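PDB 2IZ6: molybdenum cofactor carrier protein from Chlamydomonas reinhardtii, which probably binds the molybdenum cofactor and carries it, keeping it ready for delivery to the enzymes that use it. Local coordinates for residues Q30-K39 against V57-A68; L106-M116 against A130-T139. All coordinates share one frame; numbering follows the deposited sequence.

Interaction 1: Q30-K39 against V57-A68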
ATOM      1  N   GLN A  30      23.629  13.714 -14.826  1.00 26.35           N
ATOM      2  CA  GLN A  30      22.643  13.516 -13.793  1.00 26.01           C
ATOM      3  C   GLN A  30      23.210  12.822 -12.556  1.00 24.92           C
ATOM      4  O   GLN A  30      22.871  13.186 -11.408  1.00 23.55           O
ATOM      5  CB  GLN A  30      21.399  12.839 -14.353  1.00 25.31           C
ATOM      6  CG  GLN A  30      20.724  13.695 -15.369  1.00 26.81           C
ATOM      7  CD  GLN A  30      19.608  12.942 -16.076  1.00 30.45           C
ATOM      8  OE1 GLN A  30      19.691  11.740 -16.301  1.00 36.16           O
ATOM      9  NE2 GLN A  30      18.562  13.659 -16.430  1.00 32.52           N
ATOM     10  N   LEU A  31      24.074  11.856 -12.748  1.00 22.93           N
ATOM     11  CA  LEU A  31      24.772  11.147 -11.656  1.00 22.87           C
ATOM     12  C   LEU A  31      25.616  12.136 -10.843  1.00 22.34           C
ATOM     13  O   LEU A  31      25.545  12.130  -9.614  1.00 25.03           O
ATOM     14  CB  LEU A  31      25.670  10.004 -12.201  1.00 22.52           C
ATOM     15  CG  LEU A  31      24.936   8.839 -12.839  1.00 21.30           C
ATOM     16  CD1 LEU A  31      25.976   7.915 -13.405  1.00 23.84           C
ATOM     17  CD2 LEU A  31      23.926   8.181 -11.837  1.00 23.58           C
ATOM     18  N   VAL A  32      26.320  13.020 -11.538  1.00 23.65           N
ATOM     19  CA  VAL A  32      27.197  14.002 -10.933  1.00 23.79           C
ATOM     20  C   VAL A  32      26.268  14.998 -10.193  1.00 23.15           C
ATOM     21  O   VAL A  32      26.557  15.343  -9.047  1.00 24.83           O
ATOM     22  CB  VAL A  32      28.016  14.772 -11.988  1.00 26.48           C
ATOM     23  CG1 VAL A  32      28.745  15.955 -11.352  1.00 25.47           C
ATOM     24  CG2 VAL A  32      28.957  13.836 -12.659  1.00 25.66           C
ATOM     25  N   MET A  33      25.263  15.514 -10.858  1.00 23.90           N
ATOM     26  CA  MET A  33      24.330  16.446 -10.171  1.00 24.88           C
ATOM     27  C   MET A  33      23.728  15.867  -8.908  1.00 24.14           C
ATOM     28  O   MET A  33      23.640  16.523  -7.880  1.00 25.00           O
ATOM     29  CB  MET A  33      23.247  16.948 -11.097  1.00 25.50           C
ATOM     30  CG  MET A  33      23.852  17.981 -12.107  1.00 29.36           C
ATOM     31  SD  MET A  33      22.573  19.029 -12.838  1.00 34.86           S
ATOM     32  CE  MET A  33      21.540  17.722 -13.395  1.00 25.53           C
ATOM     33  N   ALA A  34      23.314  14.604  -8.985  1.00 22.84           N
ATOM     34  CA  ALA A  34      22.766  13.934  -7.838  1.00 22.68           C
ATOM     35  C   ALA A  34      23.726  13.817  -6.674  1.00 21.32           C
ATOM     36  O   ALA A  34      23.351  14.106  -5.490  1.00 22.25           O
ATOM     37  CB  ALA A  34      22.198  12.577  -8.236  1.00 23.58           C
ATOM     38  N   ASN A  35      24.981  13.478  -6.979  1.00 21.34           N
ATOM     39  CA  ASN A  35      25.987  13.382  -5.911  1.00 21.00           C
ATOM     40  C   ASN A  35      26.191  14.756  -5.219  1.00 22.16           C
ATOM     41  O   ASN A  35      26.270  14.829  -3.991  1.00 22.19           O
ATOM     42  CB  ASN A  35      27.304  12.796  -6.505  1.00 21.55           C
ATOM     43  CG  ASN A  35      28.345  12.560  -5.446  1.00 23.49           C
ATOM     44  OD1 ASN A  35      29.184  13.397  -5.220  1.00 28.25           O
ATOM     45  ND2 ASN A  35      28.189  11.480  -4.661  1.00 25.28           N
ATOM     46  N   GLU A  36      26.332  15.815  -6.017  1.00 22.65           N
ATOM     47  CA  GLU A  36      26.522  17.169  -5.497  1.00 22.74           C
ATOM     48  C   GLU A  36      25.352  17.617  -4.727  1.00 22.15           C
ATOM     49  O   GLU A  36      25.512  18.244  -3.695  1.00 23.31           O
ATOM     50  CB  GLU A  36      26.780  18.147  -6.624  1.00 24.75           C
ATOM     51  CG  GLU A  36      27.182  19.544  -6.126  1.00 28.09           C
ATOM     52  CD  GLU A  36      28.521  19.633  -5.297  1.00 37.59           C
ATOM     53  OE1 GLU A  36      29.439  18.782  -5.435  1.00 36.38           O
ATOM     54  OE2 GLU A  36      28.646  20.586  -4.463  1.00 36.58           O
ATOM     55  N   LEU A  37      24.172  17.293  -5.260  1.00 21.76           N
ATOM     56  CA  LEU A  37      22.963  17.650  -4.549  1.00 21.32           C
ATOM     57  C   LEU A  37      22.960  16.997  -3.174  1.00 22.23           C
ATOM     58  O   LEU A  37      22.598  17.682  -2.186  1.00 20.65           O
ATOM     59  CB  LEU A  37      21.767  17.204  -5.377  1.00 22.73           C
ATOM     60  CG  LEU A  37      20.419  17.554  -4.768  1.00 22.81           C
ATOM     61  CD1 LEU A  37      20.110  19.008  -4.890  1.00 24.80           C
ATOM     62  CD2 LEU A  37      19.311  16.668  -5.375  1.00 23.46           C
ATOM     63  N   GLY A  38      23.207  15.699  -3.085  1.00 22.37           N
ATOM     64  CA  GLY A  38      23.323  14.949  -1.819  1.00 21.79           C
ATOM     65  C   GLY A  38      24.269  15.604  -0.829  1.00 21.81           C
ATOM     66  O   GLY A  38      23.948  15.844   0.364  1.00 22.35           O
ATOM     67  N   LYS A  39      25.409  16.026  -1.326  1.00 22.55           N
ATOM     68  CA  LYS A  39      26.447  16.775  -0.517  1.00 22.88           C
ATOM     69  C   LYS A  39      25.850  17.997   0.078  1.00 23.16           C
ATOM     70  O   LYS A  39      25.987  18.199   1.254  1.00 23.35           O
ATOM     71  CB  LYS A  39      27.699  17.074  -1.399  1.00 25.60           C
ATOM     72  CG  LYS A  39      28.506  15.939  -1.713  1.00 31.62           C
ATOM     73  CD  LYS A  39      29.859  16.483  -2.232  1.00 30.70           C
ATOM     74  CE  LYS A  39      30.413  15.709  -3.381  1.00 37.64           C
ATOM     75  NZ  LYS A  39      31.502  16.572  -4.057  1.00 37.74           N
ATOM     76  N   VAL A  57      20.658   7.896  -9.821  1.00 29.39           N
ATOM     77  CA  VAL A  57      20.545   9.169  -9.150  1.00 29.50           C
ATOM     78  C   VAL A  57      20.470   8.939  -7.650  1.00 25.12           C
ATOM     79  O   VAL A  57      21.153   9.647  -6.884  1.00 23.84           O
ATOM     80  CB  VAL A  57      19.242   9.948  -9.622  1.00 28.29           C
ATOM     81  CG1 VAL A  57      18.739  10.948  -8.605  1.00 32.64           C
ATOM     82  CG2 VAL A  57      19.473  10.555 -10.993  1.00 34.48           C
ATOM     83  N   MET A  58      19.631   8.010  -7.224  1.00 26.04           N
ATOM     84  CA  MET A  58      19.291   7.936  -5.779  1.00 25.63           C
ATOM     85  C   MET A  58      20.520   7.463  -4.968  1.00 25.90           C
ATOM     86  O   MET A  58      20.817   8.000  -3.907  1.00 26.87           O
ATOM     87  CB  MET A  58      18.022   7.078  -5.598  1.00 26.46           C
ATOM     88  CG  MET A  58      16.873   7.816  -6.232  1.00 26.73           C
ATOM     89  SD  MET A  58      15.230   7.206  -5.827  1.00 30.37           S
ATOM     90  CE  MET A  58      15.437   5.740  -6.646  1.00 31.43           C
ATOM     91  N   HIS A  59      21.266   6.517  -5.525  1.00 25.41           N
ATOM     92  CA  HIS A  59      22.478   6.047  -4.892  1.00 25.62           C
ATOM     93  C   HIS A  59      23.547   7.132  -4.850  1.00 23.77           C
ATOM     94  O   HIS A  59      24.214   7.340  -3.871  1.00 26.29           O
ATOM     95  CB  HIS A  59      22.972   4.800  -5.596  1.00 26.68           C
ATOM     96  CG  HIS A  59      24.240   4.255  -5.026  1.00 27.96           C
ATOM     97  ND1 HIS A  59      24.381   3.862  -3.707  1.00 30.32           N
ATOM     98  CD2 HIS A  59      25.444   4.068  -5.607  1.00 30.99           C
ATOM     99  CE1 HIS A  59      25.626   3.459  -3.506  1.00 31.93           C
ATOM    100  NE2 HIS A  59      26.285   3.544  -4.650  1.00 33.10           N
ATOM    101  N   GLU A  60      23.667   7.879  -5.933  1.00 24.52           N
ATOM    102  CA  GLU A  60      24.627   8.989  -5.949  1.00 25.15           C
ATOM    103  C   GLU A  60      24.321  10.049  -4.915  1.00 24.38           C
ATOM    104  O   GLU A  60      25.247  10.540  -4.277  1.00 24.82           O
ATOM    105  CB  GLU A  60      24.749   9.621  -7.337  1.00 23.95           C
ATOM    106  CG  GLU A  60      25.503   8.730  -8.348  1.00 25.42           C
ATOM    107  CD  GLU A  60      26.958   8.591  -7.966  1.00 30.51           C
ATOM    108  OE1 GLU A  60      27.489   9.470  -7.276  1.00 30.45           O
ATOM    109  OE2 GLU A  60      27.569   7.562  -8.329  1.00 39.48           O
ATOM    110  N   ALA A  61      23.047  10.393  -4.790  1.00 24.25           N
ATOM    111  CA  ALA A  61      22.639  11.349  -3.812  1.00 23.98           C
ATOM    112  C   ALA A  61      23.018  10.833  -2.404  1.00 24.63           C
ATOM    113  O   ALA A  61      23.512  11.580  -1.519  1.00 24.61           O
ATOM    114  CB  ALA A  61      21.185  11.620  -3.976  1.00 23.90           C
ATOM    115  N   MET A  62      22.785   9.542  -2.196  1.00 25.01           N
ATOM    116  CA  MET A  62      23.002   8.924  -0.893  1.00 27.85           C
ATOM    117  C   MET A  62      24.484   8.902  -0.533  1.00 27.27           C
ATOM    118  O   MET A  62      24.854   9.100   0.625  1.00 25.70           O
ATOM    119  CB  MET A  62      22.436   7.502  -0.874  1.00 28.90           C
ATOM    120  CG  MET A  62      20.930   7.431  -1.060  1.00 35.37           C
ATOM    121  SD  MET A  62      20.125   6.378   0.162  1.00 38.42           S
ATOM    122  CE  MET A  62      20.849   7.002   1.677  1.00 25.35           C
ATOM    123  N   LYS A  63      25.328   8.663  -1.531  1.00 24.41           N
ATOM    124  CA  LYS A  63      26.766   8.680  -1.332  1.00 26.16           C
ATOM    125  C   LYS A  63      27.265  10.057  -1.010  1.00 24.84           C
ATOM    126  O   LYS A  63      28.162  10.262  -0.186  1.00 23.74           O
ATOM    127  CB  LYS A  63      27.458   8.191  -2.586  1.00 25.74           C
ATOM    128  CG  LYS A  63      27.355   6.705  -2.757  1.00 29.06           C
ATOM    129  CD  LYS A  63      28.422   6.192  -3.768  1.00 31.24           C
ATOM    130  CE  LYS A  63      28.093   6.609  -5.218  1.00 35.49           C
ATOM    131  NZ  LYS A  63      29.212   6.366  -6.171  1.00 36.96           N
ATOM    132  N   GLY A  64      26.713  11.037  -1.707  1.00 25.95           N
ATOM    133  CA  GLY A  64      27.047  12.434  -1.475  1.00 24.97           C
ATOM    134  C   GLY A  64      26.708  12.954  -0.092  1.00 23.34           C
ATOM    135  O   GLY A  64      27.521  13.586   0.573  1.00 23.68           O
ATOM    136  N   ALA A  65      25.497  12.636   0.364  1.00 22.52           N
ATOM    137  CA  ALA A  65      25.056  13.049   1.687  1.00 24.70           C
ATOM    138  C   ALA A  65      25.908  12.394   2.762  1.00 25.60           C
ATOM    139  O   ALA A  65      26.285  13.036   3.745  1.00 24.85           O
ATOM    140  CB  ALA A  65      23.616  12.615   1.866  1.00 23.30           C
ATOM    141  N   LYS A  66      26.263  11.112   2.533  1.00 26.59           N
ATOM    142  CA  LYS A  66      27.021  10.378   3.580  1.00 27.60           C
ATOM    143  C   LYS A  66      28.418  10.958   3.653  1.00 28.64           C
ATOM    144  O   LYS A  66      28.978  11.173   4.750  1.00 30.11           O
ATOM    145  CB  LYS A  66      27.024   8.884   3.268  1.00 27.26           C
ATOM    146  CG  LYS A  66      27.848   7.917   4.196  1.00 31.12           C
ATOM    147  CD  LYS A  66      27.477   7.945   5.683  1.00 34.06           C
ATOM    148  CE  LYS A  66      26.023   8.159   5.969  1.00 38.05           C
ATOM    149  NZ  LYS A  66      25.908   8.732   7.357  1.00 35.57           N
ATOM    150  N   GLU A  67      28.994  11.274   2.509  1.00 28.27           N
ATOM    151  CA  GLU A  67      30.339  11.892   2.466  1.00 30.38           C
ATOM    152  C   GLU A  67      30.437  13.245   3.212  1.00 29.63           C
ATOM    153  O   GLU A  67      31.457  13.565   3.846  1.00 29.56           O
ATOM    154  CB  GLU A  67      30.774  12.064   1.013  1.00 30.79           C
ATOM    155  CG  GLU A  67      32.175  12.661   0.827  1.00 32.27           C
ATOM    156  CD  GLU A  67      32.505  13.039  -0.620  1.00 35.12           C
ATOM    157  OE1 GLU A  67      31.676  12.813  -1.530  1.00 41.12           O
ATOM    158  OE2 GLU A  67      33.622  13.584  -0.860  1.00 42.46           O
ATOM    159  N   ALA A  68      29.384  14.058   3.115  1.00 28.40           N
ATOM    160  CA  ALA A  68      29.264  15.316   3.782  1.00 28.70           C
ATOM    161  C   ALA A  68      28.767  15.200   5.231  1.00 28.27           C
ATOM    162  O   ALA A  68      28.468  16.213   5.883  1.00 27.69           O
ATOM    163  CB  ALA A  68      28.303  16.196   2.945  1.00 29.46           C
TER
HETATM  164  O   HOH W   1      30.399  10.740  -2.885  1.00 34.39           O

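Interaction 2: L106-M116 against A130-T139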
ATOM      1  N   LEU A 106       5.772  11.607   0.827  1.00 31.73           N
ATOM      2  CA  LEU A 106       4.902  12.498   1.693  1.00 30.89           C
ATOM      3  C   LEU A 106       5.605  12.907   3.040  1.00 29.58           C
ATOM      4  O   LEU A 106       5.149  13.787   3.758  1.00 29.99           O
ATOM      5  CB  LEU A 106       3.519  11.871   2.001  1.00 32.58           C
ATOM      6  CG  LEU A 106       2.348  11.594   1.000  1.00 37.72           C
ATOM      7  CD1 LEU A 106       1.160  11.032   1.694  1.00 38.16           C
ATOM      8  CD2 LEU A 106       1.939  12.861   0.244  1.00 43.05           C
ATOM      9  N   SER A 107       6.669  12.229   3.399  1.00 28.72           N
ATOM     10  CA  SER A 107       7.451  12.536   4.548  1.00 28.66           C
ATOM     11  C   SER A 107       8.338  13.750   4.303  1.00 28.13           C
ATOM     12  O   SER A 107       8.802  14.354   5.241  1.00 31.30           O
ATOM     13  CB  SER A 107       8.360  11.357   4.901  1.00 28.70           C
ATOM     14  OG  SER A 107       7.639  10.108   4.899  1.00 29.99           O
ATOM     15  N   SER A 108       8.656  13.968   3.038  1.00 28.18           N
ATOM     16  CA  SER A 108       9.610  15.051   2.729  0.50 27.78           C
ATOM     17  C   SER A 108       8.985  16.428   2.771  1.00 28.19           C
ATOM     18  O   SER A 108       7.827  16.631   2.433  1.00 31.22           O
ATOM     19  CB  SER A 108      10.224  14.833   1.373  0.50 26.80           C
ATOM     20  OG  SER A 108       9.225  14.998   0.399  0.50 25.90           O
ATOM     21  N   ASN A 109       9.773  17.439   3.166  1.00 25.80           N
ATOM     22  CA  ASN A 109       9.329  18.831   3.116  1.00 27.33           C
ATOM     23  C   ASN A 109       9.290  19.400   1.685  1.00 27.17           C
ATOM     24  O   ASN A 109       8.455  20.164   1.263  1.00 25.44           O
ATOM     25  CB  ASN A 109      10.275  19.702   3.935  1.00 28.54           C
ATOM     26  CG  ASN A 109      10.195  19.437   5.388  1.00 32.41           C
ATOM     27  OD1 ASN A 109       9.334  19.997   6.065  1.00 41.45           O
ATOM     28  ND2 ASN A 109      11.008  18.554   5.881  1.00 28.38           N
ATOM     29  N   VAL A 110      10.254  18.936   0.912  1.00 24.50           N
ATOM     30  CA  VAL A 110      10.413  19.253  -0.517  1.00 25.07           C
ATOM     31  C   VAL A 110      10.927  18.065  -1.198  1.00 25.56           C
ATOM     32  O   VAL A 110      11.763  17.351  -0.680  1.00 25.12           O
ATOM     33  CB  VAL A 110      11.456  20.392  -0.752  1.00 24.32           C
ATOM     34  CG1 VAL A 110      11.437  20.862  -2.247  1.00 26.21           C
ATOM     35  CG2 VAL A 110      11.155  21.532   0.122  1.00 27.93           C
ATOM     36  N   LEU A 111      10.418  17.804  -2.412  1.00 25.92           N
ATOM     37  CA  LEU A 111      10.889  16.690  -3.271  1.00 26.30           C
ATOM     38  C   LEU A 111      11.691  17.244  -4.455  1.00 27.70           C
ATOM     39  O   LEU A 111      11.244  18.185  -5.120  1.00 28.04           O
ATOM     40  CB  LEU A 111       9.670  15.857  -3.776  1.00 26.04           C
ATOM     41  CG  LEU A 111       9.920  14.646  -4.677  1.00 27.04           C
ATOM     42  CD1 LEU A 111      10.740  13.616  -3.902  1.00 29.09           C
ATOM     43  CD2 LEU A 111       8.653  14.020  -5.182  1.00 27.68           C
ATOM     44  N   VAL A 112      12.900  16.728  -4.695  1.00 24.49           N
ATOM     45  CA  VAL A 112      13.690  17.126  -5.821  1.00 25.77           C
ATOM     46  C   VAL A 112      13.826  15.950  -6.760  1.00 25.09           C
ATOM     47  O   VAL A 112      14.227  14.844  -6.364  1.00 25.46           O
ATOM     48  CB  VAL A 112      15.125  17.533  -5.372  1.00 24.56           C
ATOM     49  CG1 VAL A 112      15.921  18.049  -6.504  1.00 26.31           C
ATOM     50  CG2 VAL A 112      15.106  18.638  -4.330  1.00 26.51           C
ATOM     51  N   ALA A 113      13.426  16.168  -8.019  1.00 23.59           N
ATOM     52  CA  ALA A 113      13.603  15.207  -9.092  1.00 24.05           C
ATOM     53  C   ALA A 113      14.876  15.610  -9.856  1.00 23.91           C
ATOM     54  O   ALA A 113      15.011  16.763 -10.292  1.00 25.00           O
ATOM     55  CB  ALA A 113      12.415  15.228 -10.024  1.00 23.07           C
ATOM     56  N   VAL A 114      15.770  14.654 -10.026  1.00 25.53           N
ATOM     57  CA  VAL A 114      16.959  14.838 -10.839  1.00 24.83           C
ATOM     58  C   VAL A 114      16.748  13.906 -12.047  1.00 25.72           C
ATOM     59  O   VAL A 114      16.783  12.689 -11.899  1.00 27.48           O
ATOM     60  CB  VAL A 114      18.260  14.409 -10.079  1.00 26.81           C
ATOM     61  CG1 VAL A 114      19.442  14.640 -10.923  1.00 25.87           C
ATOM     62  CG2 VAL A 114      18.372  15.144  -8.812  1.00 27.04           C
ATOM     63  N   GLY A 115      16.437  14.482 -13.182  1.00 25.84           N
ATOM     64  CA  GLY A 115      16.038  13.699 -14.355  1.00 26.20           C
ATOM     65  C   GLY A 115      14.628  13.145 -14.204  1.00 26.21           C
ATOM     66  O   GLY A 115      13.880  13.495 -13.262  1.00 27.09           O
ATOM     67  N   MET A 116      14.246  12.306 -15.168  1.00 26.40           N
ATOM     68  CA  MET A 116      12.833  11.987 -15.334  1.00 26.79           C
ATOM     69  C   MET A 116      12.638  10.653 -16.021  1.00 25.31           C
ATOM     70  O   MET A 116      13.436  10.299 -16.903  1.00 27.80           O
ATOM     71  CB  MET A 116      12.165  13.056 -16.186  1.00 27.46           C
ATOM     72  CG  MET A 116      10.615  12.959 -16.222  1.00 26.34           C
ATOM     73  SD  MET A 116       9.741  12.939 -14.752  1.00 27.42           S
ATOM     74  CE  MET A 116      10.316  14.447 -13.876  1.00 29.29           C
ATOM     75  N   ALA A 130      -0.592  16.014  -3.266  1.00 25.35           N
ATOM     76  CA  ALA A 130      -0.521  16.281  -1.824  1.00 26.56           C
ATOM     77  C   ALA A 130      -0.236  17.752  -1.504  1.00 28.61           C
ATOM     78  O   ALA A 130      -0.074  18.085  -0.306  1.00 30.09           O
ATOM     79  CB  ALA A 130       0.556  15.432  -1.216  1.00 26.82           C
ATOM     80  N   LYS A 131      -0.095  18.597  -2.527  1.00 28.51           N
ATOM     81  CA  LYS A 131       0.243  20.018  -2.386  1.00 28.91           C
ATOM     82  C   LYS A 131       1.604  20.243  -1.718  1.00 30.13           C
ATOM     83  O   LYS A 131       1.826  21.155  -0.935  1.00 29.97           O
ATOM     84  CB  LYS A 131      -0.888  20.798  -1.686  1.00 30.50           C
ATOM     85  CG  LYS A 131      -2.268  20.507  -2.232  1.00 32.48           C
ATOM     86  CD  LYS A 131      -2.466  20.958  -3.616  1.00 35.81           C
ATOM     87  CE  LYS A 131      -3.906  20.567  -4.073  1.00 36.89           C
ATOM     88  NZ  LYS A 131      -4.220  21.092  -5.454  1.00 37.77           N
ATOM     89  N   LYS A 132       2.566  19.433  -2.120  1.00 28.24           N
ATOM     90  CA  LYS A 132       3.917  19.567  -1.664  1.00 29.61           C
ATOM     91  C   LYS A 132       4.710  20.160  -2.828  1.00 27.77           C
ATOM     92  O   LYS A 132       4.459  19.830  -4.031  1.00 24.74           O
ATOM     93  CB  LYS A 132       4.506  18.189  -1.282  1.00 29.91           C
ATOM     94  CG  LYS A 132       3.946  17.616   0.060  1.00 36.54           C
ATOM     95  CD  LYS A 132       5.102  16.891   0.832  1.00 37.48           C
ATOM     96  CE  LYS A 132       4.849  16.724   2.270  1.00 36.58           C
ATOM     97  NZ  LYS A 132       5.216  17.940   2.990  1.00 44.78           N
ATOM     98  N   PRO A 133       5.672  21.022  -2.510  1.00 24.72           N
ATOM     99  CA  PRO A 133       6.510  21.587  -3.556  1.00 24.05           C
ATOM    100  C   PRO A 133       7.534  20.641  -4.147  1.00 24.43           C
ATOM    101  O   PRO A 133       8.042  19.772  -3.464  1.00 26.94           O
ATOM    102  CB  PRO A 133       7.261  22.705  -2.877  1.00 25.14           C
ATOM    103  CG  PRO A 133       7.319  22.256  -1.488  1.00 26.48           C
ATOM    104  CD  PRO A 133       6.161  21.398  -1.192  1.00 27.08           C
ATOM    105  N   VAL A 134       7.745  20.816  -5.413  1.00 24.36           N
ATOM    106  CA  VAL A 134       8.692  19.984  -6.133  0.50 22.96           C
ATOM    107  C   VAL A 134       9.743  20.828  -6.908  1.00 24.71           C
ATOM    108  O   VAL A 134       9.420  21.832  -7.561  1.00 25.29           O
ATOM    109  CB  VAL A 134       7.948  19.016  -7.108  0.50 22.85           C
ATOM    110  CG1 VAL A 134       8.952  18.148  -7.879  0.50 23.15           C
ATOM    111  CG2 VAL A 134       6.960  18.088  -6.406  0.50 22.08           C
ATOM    112  N   VAL A 135      10.976  20.402  -6.817  1.00 23.23           N
ATOM    113  CA  VAL A 135      12.072  20.976  -7.580  1.00 21.85           C
ATOM    114  C   VAL A 135      12.568  20.066  -8.719  1.00 22.81           C
ATOM    115  O   VAL A 135      12.848  18.907  -8.462  1.00 23.41           O
ATOM    116  CB  VAL A 135      13.256  21.373  -6.665  1.00 23.54           C
ATOM    117  CG1 VAL A 135      14.361  22.015  -7.462  1.00 26.25           C
ATOM    118  CG2 VAL A 135      12.838  22.338  -5.591  1.00 25.25           C
ATOM    119  N   LEU A 136      12.494  20.549  -9.964  1.00 23.30           N
ATOM    120  CA  LEU A 136      12.865  19.769 -11.118  1.00 22.88           C
ATOM    121  C   LEU A 136      14.227  20.193 -11.598  1.00 23.82           C
ATOM    122  O   LEU A 136      14.393  21.307 -12.096  1.00 24.28           O
ATOM    123  CB  LEU A 136      11.822  19.981 -12.223  1.00 23.70           C
ATOM    124  CG  LEU A 136      10.372  19.617 -11.910  1.00 24.43           C
ATOM    125  CD1 LEU A 136       9.483  19.879 -13.174  1.00 22.26           C
ATOM    126  CD2 LEU A 136      10.238  18.197 -11.427  1.00 26.89           C
ATOM    127  N   LEU A 137      15.178  19.261 -11.531  1.00 22.96           N
ATOM    128  CA  LEU A 137      16.587  19.496 -11.916  1.00 24.89           C
ATOM    129  C   LEU A 137      16.950  18.494 -13.017  1.00 25.66           C
ATOM    130  O   LEU A 137      16.807  17.297 -12.860  1.00 25.76           O
ATOM    131  CB  LEU A 137      17.525  19.350 -10.722  1.00 24.48           C
ATOM    132  CG  LEU A 137      19.049  19.433 -11.013  1.00 25.79           C
ATOM    133  CD1 LEU A 137      19.349  20.805 -11.540  1.00 25.81           C
ATOM    134  CD2 LEU A 137      19.842  19.113  -9.704  1.00 27.33           C
ATOM    135  N   GLY A 138      17.397  19.022 -14.126  1.00 27.53           N
ATOM    136  CA  GLY A 138      17.863  18.185 -15.250  1.00 28.28           C
ATOM    137  C   GLY A 138      16.783  17.389 -15.934  1.00 28.68           C
ATOM    138  O   GLY A 138      17.044  16.309 -16.483  1.00 30.16           O
ATOM    139  N   THR A 139      15.547  17.899 -15.877  1.00 30.04           N
ATOM    140  CA  THR A 139      14.403  17.299 -16.581  1.00 32.29           C
ATOM    141  C   THR A 139      14.265  18.028 -17.945  1.00 33.98           C
ATOM    142  O   THR A 139      14.679  19.139 -18.104  1.00 37.28           O
ATOM    143  CB  THR A 139      13.088  17.293 -15.726  1.00 32.19           C
ATOM    144  OG1 THR A 139      12.505  18.604 -15.595  1.00 30.99           O
ATOM    145  CG2 THR A 139      13.350  16.725 -14.314  1.00 30.81           C
TER
HETATM  146  O   HOH W   2       6.196  20.873   2.419  1.00 53.36           O

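Interaction 1: Q30-K39 against V57-A68
Leu-31 opens this helix pair by laying its CD2 methyl against CG of Glu-60, 3.9 Å away, with its own carbonyl O facing the CB of the same glutamate. One turn on, Ala-34 fits its CB against CG1 of Val-57 (3.8 Å), and its carbonyl O receives a CA-H...O contact from Ala-61. Asn-35 has its CG anti to the backbone N (chi1 -175°), which turns the amide across to helix 57-67: ND2 gives a weak hydrogen bond to the backbone O of Glu-60 (3.1 Å) and a second one to a water that in turn donates to OE1 of Glu-67. OE1 of Glu-60 comes 3.4 Å from CB of Asn-35, the carboxylate and amide planes turned 62° apart, and OE2 is met from above the carboxylate plane by NZ of Lys-63 in a 3.0 Å salt bridge. An alanine in place of Glu-60 would probably leave the Lys-63 amine without its charged partner and open a gap beside Leu-31 CD2 and Asn-35. At Gly-38 the backbones come together, its CA 3.4 Å from the O of Ala-61; a CB there would clash with that oxygen, just as one on Gly-64 would strike the O of Asn-35. Lys-39 then runs its CG over the O of Gly-64, while NZ pairs with Glu-36 in a weakly bonded salt bridge. The two axes approach to 6.4 Å and cross at -35°, a close glycine- and alanine-lined packing with a series of CA-H...O contacts. Beneath it lies the parallel sheet: Leu-37 reaches Val-112 of strand 110-114, Ala-61 touches Val-18 of strand 15-19, and Met-62 rests on strand 47-51.

Interaction 2: L106-M116 against A130-T139
Strands 110-114 and 134-137 are parallel neighbours in the central sheet, joined through helix 118-129 as a beta-alpha-beta crossover of the Rossmann-like core. Their backbones form a ladder that begins with Leu-111 N to Pro-133 O (3.3 Å), an almost straight bond lying in the carbonyl plane. Val-135 then uses both its backbone atoms, its N to Leu-111 O and its O to Ala-113 N, each at 2.8 Å. Leu-137 repeats the pattern, N to Ala-113 O and O to Gly-115 N, so the ladder continues into the turn after strand 110-114.

On one face, Val-112 and Val-135 lie side by side and point the same way, CG2 of the first 4.0 Å from CB of the second; CG2 of Val-135 also meets CG1 of Val-110. On the other, the CB of Ala-113 is met by CD2 of Leu-136 at 3.9 Å. Beyond the strands, Met-116 folds back through bends at chi2 and chi3 (both 54°), bringing CE against CG2 of Thr-139. At the opposite end Lys-132 curls across the loop before strand 110-114: NZ makes a weak 3.0 Å hydrogen bond to Ser-108 O, and a water that accepts weakly from NZ donates to Asn-109 O at 2.6 Å.

The Val-112 and Val-135 face is covered by helix 161-173, with helix 28-43 also reaching it through Leu-37 against Val-112 and Val-114. Leu-111 and Val-134 pack beneath helix 118-129, while Phe-147 of helix 141-150 touches Met-116 and Leu-136. Strand 15-19 pairs with the other side of 110-114, and the sheet runs on beyond it; Leu-106 meets Gly-95 of the second subunit and Ala-99 of the third.

Interaction 1 closes along the chain before interaction 2 opens, and their centres lie about 15 Å apart. The first is a helix pair on one side of the parallel sheet; the second joins two strands within that sheet. They touch directly: NE2 of Gln-30 probably hydrogen-bonds to the O of Gly-138 at 3.1 Å, and Val-57 packs CG2 on the O of Val-114. Helix 28-43 thus spans from its partner helix to the ends of both strands. Both belong to the layered core of a SLOG-family, Rossmann-like subunit, with interaction 2 also reaching other chains of the four-chain assembly.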